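Local coordinates for ABC transporter periplasmic peptide-binding protein (Pseudoalteromonas, PDB 4QFL) that binds dipeptides in the periplasm, probably handing them to an ABC transporter for uptake into the cell, at residues A[248-260]-A[265-279]. Residues are numbered along the deposited sequence; the frame is centred on the assembly and turned at random. Where two conformers were deposited one is given.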
ATOM      1  N   PRO A 248     -16.572  -8.204   2.762  1.00 21.07           N
ATOM      2  CA  PRO A 248     -15.749  -7.602   3.816  1.00 18.33           C
ATOM      3  C   PRO A 248     -15.550  -8.485   5.045  1.00 18.21           C
ATOM      4  O   PRO A 248     -14.524  -8.392   5.710  1.00 20.13           O
ATOM      5  CB  PRO A 248     -16.531  -6.350   4.192  1.00 19.84           C
ATOM      6  CG  PRO A 248     -17.359  -6.051   2.990  1.00 21.60           C
ATOM      7  CD  PRO A 248     -17.742  -7.374   2.435  1.00 19.38           C
ATOM      8  N   ASN A 249     -16.522  -9.321   5.365  1.00 19.45           N
ATOM      9  CA  ASN A 249     -16.415 -10.107   6.579  1.00 18.61           C
ATOM     10  C   ASN A 249     -15.467 -11.277   6.395  1.00 16.59           C
ATOM     11  O   ASN A 249     -15.690 -12.131   5.535  1.00 15.72           O
ATOM     12  CB  ASN A 249     -17.787 -10.596   7.032  1.00 19.21           C
ATOM     13  CG  ASN A 249     -17.729 -11.331   8.358  1.00 21.88           C
ATOM     14  OD1 ASN A 249     -17.460 -10.736   9.403  1.00 25.16           O
ATOM     15  ND2 ASN A 249     -17.981 -12.626   8.322  1.00 22.72           N
ATOM     16  N   GLY A 250     -14.413 -11.308   7.208  1.00 17.47           N
ATOM     17  CA  GLY A 250     -13.366 -12.313   7.104  1.00 15.97           C
ATOM     18  C   GLY A 250     -13.834 -13.759   7.170  1.00 16.32           C
ATOM     19  O   GLY A 250     -13.441 -14.593   6.364  1.00 17.95           O
ATOM     20  N   THR A 251     -14.677 -14.072   8.134  1.00 16.58           N
ATOM     21  CA  THR A 251     -15.130 -15.445   8.281  1.00 16.58           C
ATOM     22  C   THR A 251     -16.033 -15.875   7.125  1.00 17.23           C
ATOM     23  O   THR A 251     -16.069 -17.052   6.763  1.00 17.22           O
ATOM     24  CB  THR A 251     -15.806 -15.665   9.651  1.00 18.22           C
ATOM     25  OG1 THR A 251     -16.940 -14.798   9.782  1.00 17.87           O
ATOM     26  CG2 THR A 251     -14.811 -15.342  10.763  1.00 18.77           C
ATOM     27  N   THR A 252     -16.748 -14.926   6.535  1.00 16.22           N
ATOM     28  CA  THR A 252     -17.570 -15.222   5.370  1.00 17.48           C
ATOM     29  C   THR A 252     -16.707 -15.591   4.157  1.00 15.90           C
ATOM     30  O   THR A 252     -17.095 -16.425   3.340  1.00 17.06           O
ATOM     31  CB  THR A 252     -18.488 -14.034   5.014  1.00 19.25           C
ATOM     32  OG1 THR A 252     -19.292 -13.709   6.147  1.00 19.49           O
ATOM     33  CG2 THR A 252     -19.402 -14.368   3.843  1.00 19.73           C
ATOM     34  N   ARG A 253     -15.540 -14.964   4.033  1.00 18.03           N
ATOM     35  CA  ARG A 253     -14.625 -15.312   2.948  1.00 15.99           C
ATOM     36  C   ARG A 253     -14.122 -16.724   3.163  1.00 15.76           C
ATOM     37  O   ARG A 253     -13.985 -17.488   2.221  1.00 16.93           O
ATOM     38  CB  ARG A 253     -13.470 -14.318   2.850  1.00 17.02           C
ATOM     39  CG  ARG A 253     -13.928 -12.884   2.522  1.00 15.82           C
ATOM     40  CD  ARG A 253     -12.788 -12.034   1.954  1.00 18.71           C
ATOM     41  NE  ARG A 253     -11.685 -11.890   2.898  1.00 18.89           N
ATOM     42  CZ  ARG A 253     -11.705 -11.075   3.949  1.00 16.07           C
ATOM     43  NH1 ARG A 253     -12.766 -10.323   4.190  1.00 14.94           N
ATOM     44  NH2 ARG A 253     -10.656 -11.012   4.753  1.00 18.52           N
ATOM     45  N   ILE A 254     -13.893 -17.085   4.420  1.00 15.39           N
ATOM     46  CA  ILE A 254     -13.539 -18.456   4.758  1.00 17.33           C
ATOM     47  C   ILE A 254     -14.682 -19.392   4.374  1.00 17.57           C
ATOM     48  O   ILE A 254     -14.471 -20.404   3.710  1.00 16.77           O
ATOM     49  CB  ILE A 254     -13.251 -18.625   6.267  1.00 18.04           C
ATOM     50  CG1 ILE A 254     -12.092 -17.737   6.695  1.00 16.96           C
ATOM     51  CG2 ILE A 254     -12.932 -20.095   6.602  1.00 17.40           C
ATOM     52  CD1 ILE A 254     -10.785 -18.175   6.157  1.00 17.86           C
ATOM     53  N   ALA A 255     -15.892 -19.046   4.801  1.00 16.50           N
ATOM     54  CA  ALA A 255     -17.063 -19.845   4.493  1.00 17.22           C
ATOM     55  C   ALA A 255     -17.194 -20.066   2.984  1.00 17.77           C
ATOM     56  O   ALA A 255     -17.509 -21.171   2.534  1.00 18.09           O
ATOM     57  CB  ALA A 255     -18.310 -19.183   5.049  1.00 16.36           C
ATOM     58  N   LYS A 256     -16.942 -19.020   2.203  1.00 17.48           N
ATOM     59  CA  LYS A 256     -17.074 -19.105   0.749  1.00 17.42           C
ATOM     60  C   LYS A 256     -15.999 -19.921   0.058  1.00 18.40           C
ATOM     61  O   LYS A 256     -16.242 -20.477  -1.000  1.00 19.41           O
ATOM     62  CB  LYS A 256     -17.151 -17.724   0.123  1.00 19.64           C
ATOM     63  CG  LYS A 256     -18.458 -17.033   0.409  1.00 22.32           C
ATOM     64  CD  LYS A 256     -18.488 -15.638  -0.180  1.00 24.56           C
ATOM     65  CE  LYS A 256     -19.892 -15.074  -0.135  1.00 21.86           C
ATOM     66  NZ  LYS A 256     -19.954 -13.742  -0.770  1.00 21.97           N
ATOM     67  N   ILE A 257     -14.809 -20.010   0.626  1.00 16.76           N
ATOM     68  CA  ILE A 257     -13.846 -20.910   0.011  1.00 17.10           C
ATOM     69  C   ILE A 257     -14.220 -22.353   0.349  1.00 18.23           C
ATOM     70  O   ILE A 257     -14.073 -23.254  -0.471  1.00 20.16           O
ATOM     71  CB  ILE A 257     -12.381 -20.586   0.379  1.00 20.37           C
ATOM     72  CG1 ILE A 257     -11.429 -21.303  -0.584  1.00 19.66           C
ATOM     73  CG2 ILE A 257     -12.074 -20.956   1.820  1.00 20.97           C
ATOM     74  CD1 ILE A 257      -9.996 -20.973  -0.340  1.00 22.53           C
ATOM     75  N   LEU A 258     -14.754 -22.561   1.543  1.00 18.56           N
ATOM     76  CA  LEU A 258     -15.177 -23.899   1.957  1.00 19.74           C
ATOM     77  C   LEU A 258     -16.300 -24.464   1.072  1.00 20.90           C
ATOM     78  O   LEU A 258     -16.287 -25.640   0.721  1.00 24.20           O
ATOM     79  CB  LEU A 258     -15.580 -23.902   3.440  1.00 19.09           C
ATOM     80  CG  LEU A 258     -14.407 -23.683   4.395  1.00 20.09           C
ATOM     81  CD1 LEU A 258     -14.846 -23.645   5.846  1.00 19.51           C
ATOM     82  CD2 LEU A 258     -13.358 -24.762   4.185  1.00 23.23           C
ATOM     83  N   THR A 259     -17.261 -23.618   0.708  1.00 21.32           N
ATOM     84  CA  THR A 259     -18.399 -24.031  -0.106  1.00 21.69           C
ATOM     85  C   THR A 259     -18.060 -23.939  -1.574  1.00 21.60           C
ATOM     86  O   THR A 259     -18.901 -24.214  -2.432  1.00 21.85           O
ATOM     87  CB  THR A 259     -19.598 -23.107   0.108  1.00 21.73           C
ATOM     88  OG1 THR A 259     -19.242 -21.779  -0.299  1.00 19.73           O
ATOM     89  CG2 THR A 259     -20.019 -23.103   1.568  1.00 22.17           C
ATOM     90  N   LYS A 260     -16.832 -23.518  -1.849  1.00 21.09           N
ATOM     91  CA  LYS A 260     -16.336 -23.351  -3.206  1.00 21.71           C
ATOM     92  C   LYS A 260     -17.080 -22.273  -3.982  1.00 20.39           C
ATOM     93  O   LYS A 260     -17.119 -22.295  -5.210  1.00 24.44           O
ATOM     94  CB  LYS A 260     -16.329 -24.692  -3.944  1.00 24.01           C
ATOM     95  CG  LYS A 260     -15.565 -25.758  -3.164  1.00 30.36           C
ATOM     96  CD  LYS A 260     -15.796 -27.164  -3.691  1.00 35.11           C
ATOM     97  CE  LYS A 260     -15.636 -28.205  -2.569  1.00 36.36           C
ATOM     98  NZ  LYS A 260     -16.778 -28.198  -1.579  1.00 38.01           N
ATOM     99  N   THR A 265      -9.170 -16.676  -1.598  1.00 16.76           N
ATOM    100  CA  THR A 265      -9.594 -15.872  -0.464  1.00 18.42           C
ATOM    101  C   THR A 265      -8.495 -14.950   0.026  1.00 17.95           C
ATOM    102  O   THR A 265      -7.455 -15.388   0.491  1.00 16.87           O
ATOM    103  CB  THR A 265     -10.066 -16.747   0.706  1.00 19.70           C
ATOM    104  OG1 THR A 265     -11.414 -17.153   0.465  1.00 25.11           O
ATOM    105  CG2 THR A 265     -10.030 -15.965   1.994  1.00 21.03           C
ATOM    106  N   ALA A 266      -8.747 -13.657  -0.099  1.00 19.18           N
ATOM    107  CA  ALA A 266      -7.826 -12.641   0.372  1.00 19.70           C
ATOM    108  C   ALA A 266      -7.783 -12.641   1.884  1.00 17.20           C
ATOM    109  O   ALA A 266      -8.807 -12.815   2.547  1.00 19.70           O
ATOM    110  CB  ALA A 266      -8.261 -11.268  -0.138  1.00 18.68           C
ATOM    111  N   HIS A 267      -6.584 -12.449   2.417  1.00 16.74           N
ATOM    112  CA  HIS A 267      -6.378 -12.284   3.849  1.00 18.78           C
ATOM    113  C   HIS A 267      -7.252 -13.217   4.679  1.00 19.06           C
ATOM    114  O   HIS A 267      -8.183 -12.759   5.340  1.00 18.58           O
ATOM    115  CB  HIS A 267      -6.647 -10.830   4.254  1.00 18.65           C
ATOM    116  CG  HIS A 267      -5.852  -9.828   3.474  1.00 18.64           C
ATOM    117  ND1 HIS A 267      -4.572  -9.466   3.823  1.00 18.42           N
ATOM    118  CD2 HIS A 267      -6.157  -9.116   2.362  1.00 17.50           C
ATOM    119  CE1 HIS A 267      -4.118  -8.573   2.960  1.00 19.84           C
ATOM    120  NE2 HIS A 267      -5.064  -8.335   2.070  1.00 21.81           N
ATOM    121  N   PRO A 268      -6.957 -14.532   4.647  1.00 20.47           N
ATOM    122  CA  PRO A 268      -7.715 -15.499   5.449  1.00 18.99           C
ATOM    123  C   PRO A 268      -7.617 -15.207   6.945  1.00 19.66           C
ATOM    124  O   PRO A 268      -6.554 -14.851   7.448  1.00 19.31           O
ATOM    125  CB  PRO A 268      -7.049 -16.835   5.113  1.00 18.67           C
ATOM    126  CG  PRO A 268      -5.714 -16.483   4.583  1.00 15.89           C
ATOM    127  CD  PRO A 268      -5.902 -15.191   3.863  1.00 17.83           C
ATOM    128  N   SER A 269      -8.732 -15.349   7.650  0.76 19.86           N
ATOM    129  CA  SER A 269      -8.765 -15.089   9.086  0.76 20.90           C
ATOM    130  C   SER A 269      -7.924 -16.094   9.881  0.76 20.46           C
ATOM    131  O   SER A 269      -8.107 -17.306   9.768  0.76 20.36           O
ATOM    132  CB  SER A 269     -10.207 -15.094   9.596  0.76 20.43           C
ATOM    133  OG  SER A 269     -10.979 -14.088   8.964  0.76 21.09           O
ATOM    134  N   SER A 270      -7.017 -15.572  10.697  1.00 20.88           N
ATOM    135  CA  SER A 270      -6.116 -16.402  11.501  1.00 18.26           C
ATOM    136  C   SER A 270      -6.838 -17.523  12.194  1.00 20.56           C
ATOM    137  O   SER A 270      -6.357 -18.650  12.216  1.00 20.45           O
ATOM    138  CB  SER A 270      -5.457 -15.566  12.585  1.00 21.20           C
ATOM    139  OG  SER A 270      -5.024 -14.338  12.063  1.00 22.74           O
ATOM    140  N   ALA A 271      -7.982 -17.206  12.793  1.00 21.96           N
ATOM    141  CA  ALA A 271      -8.700 -18.172  13.614  1.00 20.89           C
ATOM    142  C   ALA A 271      -9.094 -19.387  12.794  1.00 21.68           C
ATOM    143  O   ALA A 271      -9.333 -20.461  13.339  1.00 22.60           O
ATOM    144  CB  ALA A 271      -9.924 -17.540  14.236  1.00 23.44           C
ATOM    145  N   GLN A 272      -9.151 -19.224  11.479  1.00 21.11           N
ATOM    146  CA  GLN A 272      -9.541 -20.330  10.620  1.00 19.84           C
ATOM    147  C   GLN A 272      -8.419 -20.951   9.796  1.00 20.89           C
ATOM    148  O   GLN A 272      -8.683 -21.808   8.958  1.00 23.06           O
ATOM    149  CB  GLN A 272     -10.707 -19.929   9.715  1.00 18.83           C
ATOM    150  CG  GLN A 272     -12.057 -19.947  10.432  1.00 21.78           C
ATOM    151  CD  GLN A 272     -12.273 -18.717  11.284  1.00 21.30           C
ATOM    152  OE1 GLN A 272     -11.987 -17.605  10.851  1.00 21.73           O
ATOM    153  NE2 GLN A 272     -12.767 -18.908  12.502  1.00 21.87           N
ATOM    154  N   LEU A 273      -7.172 -20.547  10.026  1.00 20.84           N
ATOM    155  CA  LEU A 273      -6.068 -21.131   9.260  1.00 20.98           C
ATOM    156  C   LEU A 273      -5.978 -22.628   9.492  1.00 18.81           C
ATOM    157  O   LEU A 273      -5.729 -23.389   8.567  1.00 20.36           O
ATOM    158  CB  LEU A 273      -4.729 -20.483   9.603  1.00 19.25           C
ATOM    159  CG  LEU A 273      -4.536 -19.078   9.049  1.00 21.97           C
ATOM    160  CD1 LEU A 273      -3.185 -18.518   9.470  1.00 23.19           C
ATOM    161  CD2 LEU A 273      -4.681 -19.106   7.548  1.00 18.08           C
ATOM    162  N   SER A 274      -6.176 -23.046  10.732  1.00 20.60           N
ATOM    163  CA  SER A 274      -6.114 -24.468  11.062  1.00 23.18           C
ATOM    164  C   SER A 274      -7.212 -25.269  10.358  1.00 21.53           C
ATOM    165  O   SER A 274      -6.992 -26.392   9.917  1.00 22.69           O
ATOM    166  CB  SER A 274      -6.197 -24.664  12.573  1.00 25.21           C
ATOM    167  OG  SER A 274      -6.384 -26.028  12.891  1.00 29.70           O
ATOM    168  N   ILE A 275      -8.398 -24.690  10.262  1.00 23.19           N
ATOM    169  CA  ILE A 275      -9.479 -25.314   9.516  1.00 23.21           C
ATOM    170  C   ILE A 275      -9.044 -25.558   8.069  1.00 24.60           C
ATOM    171  O   ILE A 275      -9.152 -26.679   7.560  1.00 25.71           O
ATOM    172  CB  ILE A 275     -10.750 -24.431   9.543  1.00 25.28           C
ATOM    173  CG1 ILE A 275     -11.400 -24.473  10.932  1.00 27.37           C
ATOM    174  CG2 ILE A 275     -11.727 -24.840   8.446  1.00 25.32           C
ATOM    175  CD1 ILE A 275     -10.685 -23.605  11.977  1.00 29.19           C
ATOM    176  N   LEU A 276      -8.545 -24.510   7.416  1.00 20.49           N
ATOM    177  CA  LEU A 276      -8.082 -24.600   6.030  1.00 19.75           C
ATOM    178  C   LEU A 276      -6.891 -25.559   5.864  1.00 18.83           C
ATOM    179  O   LEU A 276      -6.835 -26.323   4.902  1.00 20.58           O
ATOM    180  CB  LEU A 276      -7.745 -23.200   5.493  1.00 17.99           C
ATOM    181  CG  LEU A 276      -8.831 -22.127   5.662  1.00 19.29           C
ATOM    182  CD1 LEU A 276      -8.376 -20.819   5.071  1.00 19.65           C
ATOM    183  CD2 LEU A 276     -10.152 -22.552   5.042  1.00 22.83           C
ATOM    184  N   ALA A 277      -5.958 -25.539   6.816  1.00 19.90           N
ATOM    185  CA  ALA A 277      -4.773 -26.411   6.768  1.00 20.47           C
ATOM    186  C   ALA A 277      -5.097 -27.916   6.735  1.00 24.40           C
ATOM    187  O   ALA A 277      -4.323 -28.727   6.221  1.00 24.55           O
ATOM    188  CB  ALA A 277      -3.831 -26.097   7.921  1.00 21.42           C
ATOM    189  N   GLN A 278      -6.245 -28.286   7.277  1.00 24.09           N
ATOM    190  CA  GLN A 278      -6.653 -29.685   7.288  1.00 23.70           C
ATOM    191  C   GLN A 278      -7.311 -30.135   5.981  1.00 25.76           C
ATOM    192  O   GLN A 278      -7.290 -31.320   5.654  1.00 29.49           O
ATOM    193  CB  GLN A 278      -7.574 -29.939   8.472  1.00 23.27           C
ATOM    194  CG  GLN A 278      -6.895 -29.648   9.803  1.00 25.64           C
ATOM    195  CD  GLN A 278      -7.822 -29.833  10.987  1.00 32.47           C
ATOM    196  OE1 GLN A 278      -8.645 -30.754  11.009  1.00 34.90           O
ATOM    197  NE2 GLN A 278      -7.703 -28.949  11.979  1.00 29.74           N
ATOM    198  N   ARG A 279      -7.870 -29.192   5.232  1.00 24.89           N
ATOM    199  CA  ARG A 279      -8.567 -29.507   3.980  1.00 27.98           C
ATOM    200  C   ARG A 279      -7.604 -29.889   2.850  1.00 26.67           C
ATOM    201  O   ARG A 279      -6.739 -29.112   2.475  1.00 27.15           O
ATOM    202  CB  ARG A 279      -9.443 -28.327   3.536  1.00 27.13           C
ATOM    203  CG  ARG A 279     -10.341 -27.756   4.634  1.00 28.57           C
ATOM    204  CD  ARG A 279     -11.485 -28.712   4.975  1.00 28.49           C
ATOM    205  NE  ARG A 279     -12.342 -28.917   3.815  1.00 25.79           N
ATOM    206  CZ  ARG A 279     -13.409 -29.700   3.798  1.00 27.65           C
ATOM    207  NH1 ARG A 279     -13.770 -30.368   4.888  1.00 26.73           N
ATOM    208  NH2 ARG A 279     -14.118 -29.806   2.683  1.00 26.21           N
TER
HETATM  209  O   HOH W   1     -10.795 -14.400   5.586  1.00 18.86           O
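Arg253 reaches from helix 250-258 to the backbone carbonyls of Ala266 and His267. Its NE donates to Ala266 O at 3.0 Å, with an N-H...O angle of 156°. NH2 donates to His267 O at 3.1 Å. Both oxygens lie at the guanidinium edge, close to its plane, while Gly250 CA lies against one face, near its rim. The chain bends at chi3 (-61°), which turns the group back past the start of the helix, where NH1 bonds Thr247 O and, weakly, Pro248 O. With an alanine at Arg253, the carbonyls of Ala266 and His267 would probably lose these donors and the loop could shift. Thr265 OG1 donates to Arg253 O at 3.1 Å from above the carbonyl plane; Ile257 N comes from the opposite face. Water 1 links Gly250 O to His267 O. His267 touches Arg383, which lines the phenylalanine site.

Further along, the contact is apolar. Ile254 has CG1 beside its backbone N (chi1 -60°), and its CD1 meets Leu276 CD1 at 3.7 Å and Pro268 CB at 4.1 Å. Its CG2 packs on Gln272 CB. Leu276 CD2 meets Leu258 CD2 at 4.0 Å. In this family 5 solute-binding protein, helices 250-258 and 273-278 run nearly parallel, and Leu276 also touches Ala511 of strand 500-513. The buried arginine satisfies successive carbonyls while the aliphatic groups join the helices.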